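Local coordinates for protein-S-isoprenylcysteine O-methyltransferase (Tribolium castaneum, PDB 5V7P), which catalyses the S-adenosyl-L-methionine-dependent methylation of isoprenylated C-terminal cysteine residues of proteins, as an integral enzyme of the endoplasmic reticulum membrane, at residues Thr120-Ile125 with Phe184-Gln189; Pro210-Trp215 with Lys244-Ile249. All coordinates share one frame; numbering follows the deposited sequence.

Overall arrangement
Both contacts border the same S-adenosyl-L-homocysteine and the same lipid chain, their centres about 14 Å apart, but they differ in make-up. Contact 1 is partly buried and joins two loops, residues 120-125 ahead of helix 129-148 and, beyond helix 156-180, residues 184-189; a single histidine and a shared water carry it. Contact 2 is fully buried and pairs helix 210-225 with helix 231-258 through a direct arginine-tyrosine hydrogen bond and an apolar edge. Around the cofactor product, 184-189 serves sulfur and ribose while 210-215 grips the carboxylate. The two contacts meet where Val124 packs on Trp215 and the His186 carbonyl weakly accepts from Arg246.

Contact 1. Residues Thr120-Ile125 with Phe184-Gln189; sequences TDSFVI and FNHLVQ. With SAH (S-adenosyl-L-homocysteine), chain C; MPG ([(Z)-octadec-9-enyl] (2R)-2,3-bis(oxidanyl)propanoate), chain B.
His186 is the residue of 184-189 that reaches over to Ser122, while the residues flanking it serve the bound S-adenosyl-L-homocysteine. At the start of this loop the Phe184 ring lies against the sulfur of this cofactor product, SD, which sits 3.3 Å above the ring plane and is displaced toward the CD1-CE1 rim. With CG anti to the backbone N (chi1 -169°), one face of the ring is turned to the thioether. Replacing this phenylalanine by an alanine would probably leave SD without its aromatic face and open a gap beside the sulfur where the ring now also meets Ser211. Asn185 follows with an Asx turn, its OD1 accepting from Leu187 N at 2.9 Å, and its backbone O stands 3.0 Å from SD. The imidazole of His186 then approaches obliquely, CE1 lying 3.3 Å from Ser122 O, and a water links His186 ND1 (2.6 Å) with Ser122 OG (2.8 Å). The far nitrogen, NE2, is hydrogen-bonded to Glu106, so both ring nitrogens are engaged and the rotation of the ring is probably fixed. Gln189, an established S-adenosyl-L-methionine-binding residue, bends back at chi2 and gives NE2 to Leu187 O, while its backbone N donates to the ribose O3' at 3.0 Å. Helix 90-113 flanks the junction with Phe107 on Ser122 and Ile110 on His186; Arg173 of helix 156-180 backs both Phe184 and His186.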
loop_
_atom_site.group_PDB
_atom_site.type_symbol
_atom_site.label_atom_id
_atom_site.label_comp_id
_atom_site.label_asym_id
_atom_site.label_seq_id
_atom_site.Cartn_x
_atom_site.Cartn_y
_atom_site.Cartn_z
ATOM N N THR A 120 2.241 -6.055 -10.637
ATOM C CA THR A 120 3.031 -4.882 -10.294
ATOM C C THR A 120 2.444 -4.139 -9.103
ATOM O O THR A 120 3.162 -3.381 -8.440
ATOM C CB THR A 120 3.134 -3.942 -11.496
ATOM O OG1 THR A 120 1.822 -3.541 -11.909
ATOM C CG2 THR A 120 3.844 -4.633 -12.651
ATOM N N ASP A 121 1.156 -4.341 -8.816
ATOM C CA ASP A 121 0.548 -3.768 -7.622
ATOM C C ASP A 121 1.114 -4.379 -6.348
ATOM O O ASP A 121 1.036 -3.753 -5.285
ATOM C CB ASP A 121 -0.967 -3.964 -7.663
ATOM C CG ASP A 121 -1.586 -3.455 -8.950
ATOM O OD1 ASP A 121 -1.229 -2.339 -9.379
ATOM O OD2 ASP A 121 -2.421 -4.177 -9.535
ATOM N N SER A 122 1.682 -5.585 -6.432
ATOM C CA SER A 122 2.250 -6.232 -5.257
ATOM C C SER A 122 3.487 -5.508 -4.739
ATOM O O SER A 122 3.857 -5.701 -3.576
ATOM C CB SER A 122 2.584 -7.688 -5.579
ATOM O OG SER A 122 1.420 -8.398 -5.962
ATOM N N PHE A 123 4.139 -4.689 -5.570
ATOM C CA PHE A 123 5.183 -3.798 -5.077
ATOM C C PHE A 123 4.622 -2.676 -4.214
ATOM O O PHE A 123 5.402 -1.904 -3.645
ATOM C CB PHE A 123 5.970 -3.202 -6.245
ATOM C CG PHE A 123 6.835 -4.197 -6.964
ATOM C CD1 PHE A 123 8.010 -4.651 -6.391
ATOM C CD2 PHE A 123 6.482 -4.669 -8.216
ATOM C CE1 PHE A 123 8.811 -5.561 -7.048
ATOM C CE2 PHE A 123 7.283 -5.581 -8.880
ATOM C CZ PHE A 123 8.448 -6.026 -8.294
ATOM N N VAL A 124 3.295 -2.558 -4.134
ATOM C CA VAL A 124 2.596 -1.666 -3.211
ATOM C C VAL A 124 3.122 -0.237 -3.305
ATOM O O VAL A 124 3.203 0.477 -2.300
ATOM C CB VAL A 124 2.674 -2.213 -1.766
ATOM C CG1 VAL A 124 4.037 -1.979 -1.086
ATOM C CG2 VAL A 124 1.544 -1.655 -0.923
ATOM N N ILE A 125 3.434 0.209 -4.519
ATOM C CA ILE A 125 3.929 1.564 -4.743
ATOM C C ILE A 125 2.759 2.474 -5.108
ATOM O O ILE A 125 1.982 2.175 -6.021
ATOM C CB ILE A 125 5.008 1.584 -5.841
ATOM C CG1 ILE A 125 6.100 0.551 -5.534
ATOM C CG2 ILE A 125 5.613 2.983 -5.954
ATOM C CD1 ILE A 125 7.187 0.440 -6.594
ATOM N N PHE A 184 -4.041 -13.767 3.485
ATOM C CA PHE A 184 -3.605 -12.388 3.336
ATOM C C PHE A 184 -3.977 -11.874 1.951
ATOM O O PHE A 184 -4.139 -12.644 1.001
ATOM C CB PHE A 184 -2.092 -12.272 3.545
ATOM C CG PHE A 184 -1.598 -10.853 3.660
ATOM C CD1 PHE A 184 -1.601 -10.203 4.883
ATOM C CD2 PHE A 184 -1.133 -10.172 2.546
ATOM C CE1 PHE A 184 -1.153 -8.900 4.994
ATOM C CE2 PHE A 184 -0.683 -8.867 2.653
ATOM C CZ PHE A 184 -0.693 -8.232 3.879
ATOM N N ASN A 185 -4.118 -10.556 1.844
ATOM C CA ASN A 185 -4.415 -9.933 0.561
ATOM C C ASN A 185 -4.127 -8.445 0.671
ATOM O O ASN A 185 -4.538 -7.805 1.644
ATOM C CB ASN A 185 -5.873 -10.170 0.156
ATOM C CG ASN A 185 -6.097 -10.020 -1.336
ATOM O OD1 ASN A 185 -5.582 -9.096 -1.966
ATOM N ND2 ASN A 185 -6.861 -10.940 -1.912
ATOM N N HIS A 186 -3.410 -7.904 -0.317
ATOM C CA HIS A 186 -3.178 -6.466 -0.356
ATOM C C HIS A 186 -4.476 -5.686 -0.490
ATOM O O HIS A 186 -4.522 -4.510 -0.115
ATOM C CB HIS A 186 -2.237 -6.117 -1.512
ATOM C CG HIS A 186 -0.785 -6.210 -1.162
ATOM N ND1 HIS A 186 0.184 -6.544 -2.085
ATOM C CD2 HIS A 186 -0.134 -6.001 0.007
ATOM C CE1 HIS A 186 1.367 -6.542 -1.499
ATOM N NE2 HIS A 186 1.202 -6.217 -0.229
ATOM N N LEU A 187 -5.526 -6.315 -1.008
ATOM C CA LEU A 187 -6.829 -5.690 -1.172
ATOM C C LEU A 187 -7.806 -6.287 -0.171
ATOM O O LEU A 187 -7.922 -7.514 -0.067
ATOM C CB LEU A 187 -7.351 -5.886 -2.598
ATOM C CG LEU A 187 -6.875 -4.887 -3.656
ATOM C CD1 LEU A 187 -5.370 -4.675 -3.608
ATOM C CD2 LEU A 187 -7.300 -5.363 -5.036
ATOM N N VAL A 188 -8.503 -5.420 0.567
ATOM C CA VAL A 188 -9.512 -5.888 1.506
ATOM C C VAL A 188 -10.611 -6.613 0.742
ATOM O O VAL A 188 -11.087 -6.147 -0.302
ATOM C CB VAL A 188 -10.076 -4.709 2.317
ATOM C CG1 VAL A 188 -11.208 -5.170 3.232
ATOM C CG2 VAL A 188 -8.972 -4.053 3.132
ATOM N N GLN A 189 -11.023 -7.763 1.267
ATOM C CA GLN A 189 -12.016 -8.612 0.621
ATOM C C GLN A 189 -13.381 -8.381 1.253
ATOM O O GLN A 189 -13.508 -8.364 2.482
ATOM C CB GLN A 189 -11.627 -10.086 0.739
ATOM C CG GLN A 189 -10.265 -10.416 0.163
ATOM C CD GLN A 189 -10.178 -10.148 -1.327
ATOM O OE1 GLN A 189 -10.877 -10.776 -2.124
ATOM N NE2 GLN A 189 -9.321 -9.209 -1.711
HETATM N N SAH C . -5.535 -6.950 8.807
HETATM C CA SAH C . -4.634 -8.095 8.773
HETATM C CB SAH C . -4.558 -8.670 7.363
HETATM C CG SAH C . -4.273 -7.643 6.271
HETATM S SD SAH C . -4.456 -8.372 4.622
HETATM C C SAH C . -3.239 -7.707 9.257
HETATM O O SAH C . -2.907 -6.525 9.359
HETATM O OXT SAH C . -2.407 -8.564 9.558
HETATM C "C5'" SAH C . -6.227 -7.993 4.481
HETATM C "C4'" SAH C . -7.102 -9.230 4.319
HETATM O "O4'" SAH C . -6.860 -10.138 5.375
HETATM C "C3'" SAH C . -8.575 -8.850 4.372
HETATM O "O3'" SAH C . -9.230 -9.239 3.186
HETATM C "C2'" SAH C . -9.145 -9.576 5.573
HETATM O "O2'" SAH C . -10.378 -10.185 5.263
HETATM C "C1'" SAH C . -8.073 -10.599 5.938
HETATM N N9 SAH C . -7.906 -10.788 7.394
HETATM C C8 SAH C . -7.772 -9.820 8.356
HETATM N N7 SAH C . -7.627 -10.418 9.560
HETATM C C5 SAH C . -7.663 -11.754 9.380
HETATM C C6 SAH C . -7.566 -12.818 10.264
HETATM N N6 SAH C . -7.403 -12.607 11.567
HETATM N N1 SAH C . -7.642 -14.102 9.774
HETATM C C2 SAH C . -7.812 -14.327 8.425
HETATM N N3 SAH C . -7.909 -13.265 7.555
HETATM C C4 SAH C . -7.836 -12.000 8.026
HETATM C C2 MPG B . 3.423 8.881 3.759
HETATM C C3 MPG B . 3.226 8.271 5.142
HETATM C C4 MPG B . 2.173 7.168 5.118
HETATM C C5 MPG B . 2.214 6.418 6.430
HETATM C C6 MPG B . 1.063 5.426 6.468
HETATM C C7 MPG B . 1.189 4.332 5.412
HETATM C C8 MPG B . -0.215 4.033 4.916
HETATM C C9 MPG B . -0.206 2.694 4.184
HETATM C C10 MPG B . -0.412 2.571 2.893
HETATM C C11 MPG B . -0.690 3.756 1.966
HETATM C C12 MPG B . -0.164 3.437 0.575
HETATM C C13 MPG B . -1.005 2.346 -0.077
HETATM C C14 MPG B . -0.176 1.705 -1.180
HETATM C C15 MPG B . -1.051 0.784 -2.027
HETATM C C16 MPG B . -0.895 1.120 -3.508
HETATM O O1 MPG B . 5.364 7.860 2.853
HETATM C C1 MPG B . 3.977 7.868 2.758
HETATM C CXD MPG B . 7.413 6.437 3.121
HETATM O O2 MPG B . 8.079 6.085 4.299
HETATM C C21 MPG B . 8.090 7.676 2.515
HETATM O O3 MPG B . 9.003 8.219 3.425
HETATM O O4 MPG B . 5.337 6.013 4.147
HETATM C CX3 MPG B . 5.952 6.733 3.432
HETATM O O HOH W 1 -0.634 -8.033 -4.067
#

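Contact 2. Residues Pro210-Trp215 with Lys244-Ile249; sequences PSYVGW and KERIYI. With SAH (S-adenosyl-L-homocysteine), chain C; MPG ([(Z)-octadec-9-enyl] (2R)-2,3-bis(oxidanyl)propanoate), chain B.
The ring of Tyr212 carries the cofactor product on one face and has Ile247 and a water at its edge, the water in the ring plane; that plane stands almost perpendicular (87°) to the guanidinium of Arg246. On the covered face the carboxylate O of S-adenosyl-L-homocysteine rides 3.4 Å above the plane, offset toward the rim, and the amino N approaches CE2. Ile247 brings CG1 to the rim carbon CD2 at 3.7 Å, near the ring plane. Phe243, from the same helix as Ile247, also stacks with this tyrosine. Trp215, about one helical turn on, lays a face of its indole against the lipid chain, C10 lying 3.3 Å from CZ2.

Here the start of helix 210-225 forms the carboxylate-binding end of the cofactor pocket of this enzyme, a member of the isoprenylcysteine carboxyl methyltransferase family. Ser211 N donates to OXT, whereas Ser211 OG (2.6 Å) and Tyr212 N (3.1 Å) both donate to O; the helix N-terminus probably adds favourable polarity for this anion.

Arg246, a predicted substrate-binding residue, meets the tyrosine with the edge of its guanidinium. NE donates to Tyr212 OH at 2.8 Å in a nearly straight bond (165°), with the hydroxyl oxygen in the guanidinium plane. The side chain starts with CG anti to the backbone N (chi1 -170°) and stays extended as far as NE, which carries the head across from helix 231-258. The water at the ring edge donates to Tyr212 OH and accepts from Arg246 NH2, bridging the same pair. Tyr212 OH is also hydrogen-bonded to Glu250, whose other carboxylate oxygen binds the cofactor product.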
loop_
_atom_site.group_PDB
_atom_site.type_symbol
_atom_site.label_atom_id
_atom_site.label_comp_id
_atom_site.label_asym_id
_atom_site.label_seq_id
_atom_site.Cartn_x
_atom_site.Cartn_y
_atom_site.Cartn_z
ATOM N N PRO A 210 -1.599 -7.570 12.708
ATOM C CA PRO A 210 -0.145 -7.410 12.870
ATOM C C PRO A 210 0.547 -6.822 11.651
ATOM O O PRO A 210 1.584 -6.163 11.804
ATOM C CB PRO A 210 0.334 -8.841 13.158
ATOM C CG PRO A 210 -0.717 -9.722 12.561
ATOM C CD PRO A 210 -2.010 -8.984 12.729
ATOM N N SER A 211 0.020 -7.041 10.444
ATOM C CA SER A 211 0.652 -6.457 9.265
ATOM C C SER A 211 0.463 -4.945 9.239
ATOM O O SER A 211 1.358 -4.211 8.809
ATOM C CB SER A 211 0.099 -7.100 7.991
ATOM O OG SER A 211 -1.036 -6.408 7.499
ATOM N N TYR A 212 -0.688 -4.455 9.711
ATOM C CA TYR A 212 -0.881 -3.012 9.806
ATOM C C TYR A 212 -0.075 -2.417 10.953
ATOM O O TYR A 212 0.387 -1.274 10.857
ATOM C CB TYR A 212 -2.366 -2.685 9.973
ATOM C CG TYR A 212 -3.248 -3.169 8.838
ATOM C CD1 TYR A 212 -2.710 -3.501 7.599
ATOM C CD2 TYR A 212 -4.620 -3.296 9.008
ATOM C CE1 TYR A 212 -3.515 -3.945 6.566
ATOM C CE2 TYR A 212 -5.429 -3.733 7.981
ATOM C CZ TYR A 212 -4.872 -4.056 6.762
ATOM O OH TYR A 212 -5.674 -4.498 5.736
ATOM N N VAL A 213 0.106 -3.169 12.041
ATOM C CA VAL A 213 0.957 -2.704 13.132
ATOM C C VAL A 213 2.382 -2.504 12.636
ATOM O O VAL A 213 3.007 -1.464 12.879
ATOM C CB VAL A 213 0.909 -3.694 14.312
ATOM C CG1 VAL A 213 1.898 -3.293 15.404
ATOM C CG2 VAL A 213 -0.489 -3.771 14.889
ATOM N N GLY A 214 2.921 -3.504 11.937
ATOM C CA GLY A 214 4.258 -3.363 11.381
ATOM C C GLY A 214 4.352 -2.218 10.394
ATOM O O GLY A 214 5.294 -1.424 10.434
ATOM N N TRP A 215 3.367 -2.107 9.501
ATOM C CA TRP A 215 3.353 -1.010 8.542
ATOM C C TRP A 215 3.254 0.334 9.252
ATOM O O TRP A 215 3.948 1.291 8.889
ATOM C CB TRP A 215 2.189 -1.197 7.569
ATOM C CG TRP A 215 2.344 -0.466 6.274
ATOM C CD1 TRP A 215 3.089 0.653 6.045
ATOM C CD2 TRP A 215 1.742 -0.810 5.020
ATOM N NE1 TRP A 215 2.985 1.029 4.729
ATOM C CE2 TRP A 215 2.163 0.147 4.078
ATOM C CE3 TRP A 215 0.884 -1.834 4.604
ATOM C CZ2 TRP A 215 1.759 0.111 2.745
ATOM C CZ3 TRP A 215 0.483 -1.867 3.283
ATOM C CH2 TRP A 215 0.919 -0.901 2.368
ATOM N N LYS A 244 -7.292 3.224 10.807
ATOM C CA LYS A 244 -8.569 3.246 11.513
ATOM C C LYS A 244 -9.723 3.010 10.545
ATOM O O LYS A 244 -10.575 2.146 10.775
ATOM C CB LYS A 244 -8.747 4.573 12.248
ATOM C CG LYS A 244 -10.112 4.727 12.921
ATOM C CD LYS A 244 -10.204 6.021 13.710
ATOM C CE LYS A 244 -11.517 6.122 14.475
ATOM N NZ LYS A 244 -12.626 6.686 13.655
ATOM N N GLU A 245 -9.764 3.774 9.451
ATOM C CA GLU A 245 -10.788 3.560 8.434
ATOM C C GLU A 245 -10.692 2.157 7.851
ATOM O O GLU A 245 -11.692 1.435 7.767
ATOM C CB GLU A 245 -10.660 4.606 7.325
ATOM C CG GLU A 245 -11.140 5.996 7.707
ATOM C CD GLU A 245 -11.137 6.955 6.529
ATOM O OE1 GLU A 245 -10.501 8.025 6.635
ATOM O OE2 GLU A 245 -11.758 6.632 5.493
ATOM N N ARG A 246 -9.487 1.753 7.444
ATOM C CA ARG A 246 -9.314 0.454 6.802
ATOM C C ARG A 246 -9.737 -0.678 7.731
ATOM O O ARG A 246 -10.483 -1.580 7.330
ATOM C CB ARG A 246 -7.858 0.282 6.366
ATOM C CG ARG A 246 -7.609 -0.930 5.487
ATOM C CD ARG A 246 -6.144 -1.034 5.106
ATOM N NE ARG A 246 -5.881 -2.158 4.211
ATOM C CZ ARG A 246 -5.840 -2.088 2.883
ATOM N NH1 ARG A 246 -6.043 -0.940 2.253
ATOM N NH2 ARG A 246 -5.590 -3.183 2.178
ATOM N N ILE A 247 -9.271 -0.646 8.982
ATOM C CA ILE A 247 -9.602 -1.709 9.929
ATOM C C ILE A 247 -11.103 -1.764 10.170
ATOM O O ILE A 247 -11.690 -2.848 10.276
ATOM C CB ILE A 247 -8.821 -1.511 11.243
ATOM C CG1 ILE A 247 -7.359 -1.925 11.044
ATOM C CG2 ILE A 247 -9.454 -2.308 12.393
ATOM C CD1 ILE A 247 -6.450 -1.591 12.207
ATOM N N TYR A 248 -11.748 -0.600 10.266
ATOM C CA TYR A 248 -13.167 -0.559 10.599
ATOM C C TYR A 248 -13.994 -1.307 9.562
ATOM O O TYR A 248 -14.787 -2.192 9.902
ATOM C CB TYR A 248 -13.630 0.893 10.718
ATOM C CG TYR A 248 -15.016 1.051 11.297
ATOM C CD1 TYR A 248 -15.239 0.915 12.660
ATOM C CD2 TYR A 248 -16.103 1.346 10.482
ATOM C CE1 TYR A 248 -16.503 1.061 13.197
ATOM C CE2 TYR A 248 -17.372 1.496 11.010
ATOM C CZ TYR A 248 -17.566 1.352 12.368
ATOM O OH TYR A 248 -18.826 1.499 12.901
ATOM N N ILE A 249 -13.820 -0.963 8.284
ATOM C CA ILE A 249 -14.536 -1.668 7.227
ATOM C C ILE A 249 -14.066 -3.113 7.136
ATOM O O ILE A 249 -14.857 -4.015 6.830
ATOM C CB ILE A 249 -14.357 -0.936 5.882
ATOM C CG1 ILE A 249 -15.177 -1.606 4.773
ATOM C CG2 ILE A 249 -12.890 -0.876 5.480
ATOM C CD1 ILE A 249 -16.673 -1.452 4.936
HETATM N N SAH C . -5.535 -6.950 8.807
HETATM C CA SAH C . -4.634 -8.095 8.773
HETATM C CB SAH C . -4.558 -8.670 7.363
HETATM C CG SAH C . -4.273 -7.643 6.271
HETATM S SD SAH C . -4.456 -8.372 4.622
HETATM C C SAH C . -3.239 -7.707 9.257
HETATM O O SAH C . -2.907 -6.525 9.359
HETATM O OXT SAH C . -2.407 -8.564 9.558
HETATM C "C5'" SAH C . -6.227 -7.993 4.481
HETATM C "C4'" SAH C . -7.102 -9.230 4.319
HETATM O "O4'" SAH C . -6.860 -10.138 5.375
HETATM C "C3'" SAH C . -8.575 -8.850 4.372
HETATM O "O3'" SAH C . -9.230 -9.239 3.186
HETATM C "C2'" SAH C . -9.145 -9.576 5.573
HETATM O "O2'" SAH C . -10.378 -10.185 5.263
HETATM C "C1'" SAH C . -8.073 -10.599 5.938
HETATM N N9 SAH C . -7.906 -10.788 7.394
HETATM C C8 SAH C . -7.772 -9.820 8.356
HETATM N N7 SAH C . -7.627 -10.418 9.560
HETATM C C5 SAH C . -7.663 -11.754 9.380
HETATM C C6 SAH C . -7.566 -12.818 10.264
HETATM N N6 SAH C . -7.403 -12.607 11.567
HETATM N N1 SAH C . -7.642 -14.102 9.774
HETATM C C2 SAH C . -7.812 -14.327 8.425
HETATM N N3 SAH C . -7.909 -13.265 7.555
HETATM C C4 SAH C . -7.836 -12.000 8.026
HETATM C C2 MPG B . 3.423 8.881 3.759
HETATM C C3 MPG B . 3.226 8.271 5.142
HETATM C C4 MPG B . 2.173 7.168 5.118
HETATM C C5 MPG B . 2.214 6.418 6.430
HETATM C C6 MPG B . 1.063 5.426 6.468
HETATM C C7 MPG B . 1.189 4.332 5.412
HETATM C C8 MPG B . -0.215 4.033 4.916
HETATM C C9 MPG B . -0.206 2.694 4.184
HETATM C C10 MPG B . -0.412 2.571 2.893
HETATM C C11 MPG B . -0.690 3.756 1.966
HETATM C C12 MPG B . -0.164 3.437 0.575
HETATM C C13 MPG B . -1.005 2.346 -0.077
HETATM C C14 MPG B . -0.176 1.705 -1.180
HETATM C C15 MPG B . -1.051 0.784 -2.027
HETATM C C16 MPG B . -0.895 1.120 -3.508
HETATM O O1 MPG B . 5.364 7.860 2.853
HETATM C C1 MPG B . 3.977 7.868 2.758
HETATM C CXD MPG B . 7.413 6.437 3.121
HETATM O O2 MPG B . 8.079 6.085 4.299
HETATM C C21 MPG B . 8.090 7.676 2.515
HETATM O O3 MPG B . 9.003 8.219 3.425
HETATM O O4 MPG B . 5.337 6.013 4.147
HETATM C CX3 MPG B . 5.952 6.733 3.432
HETATM O O HOH W 2 -4.123 -5.428 3.105
#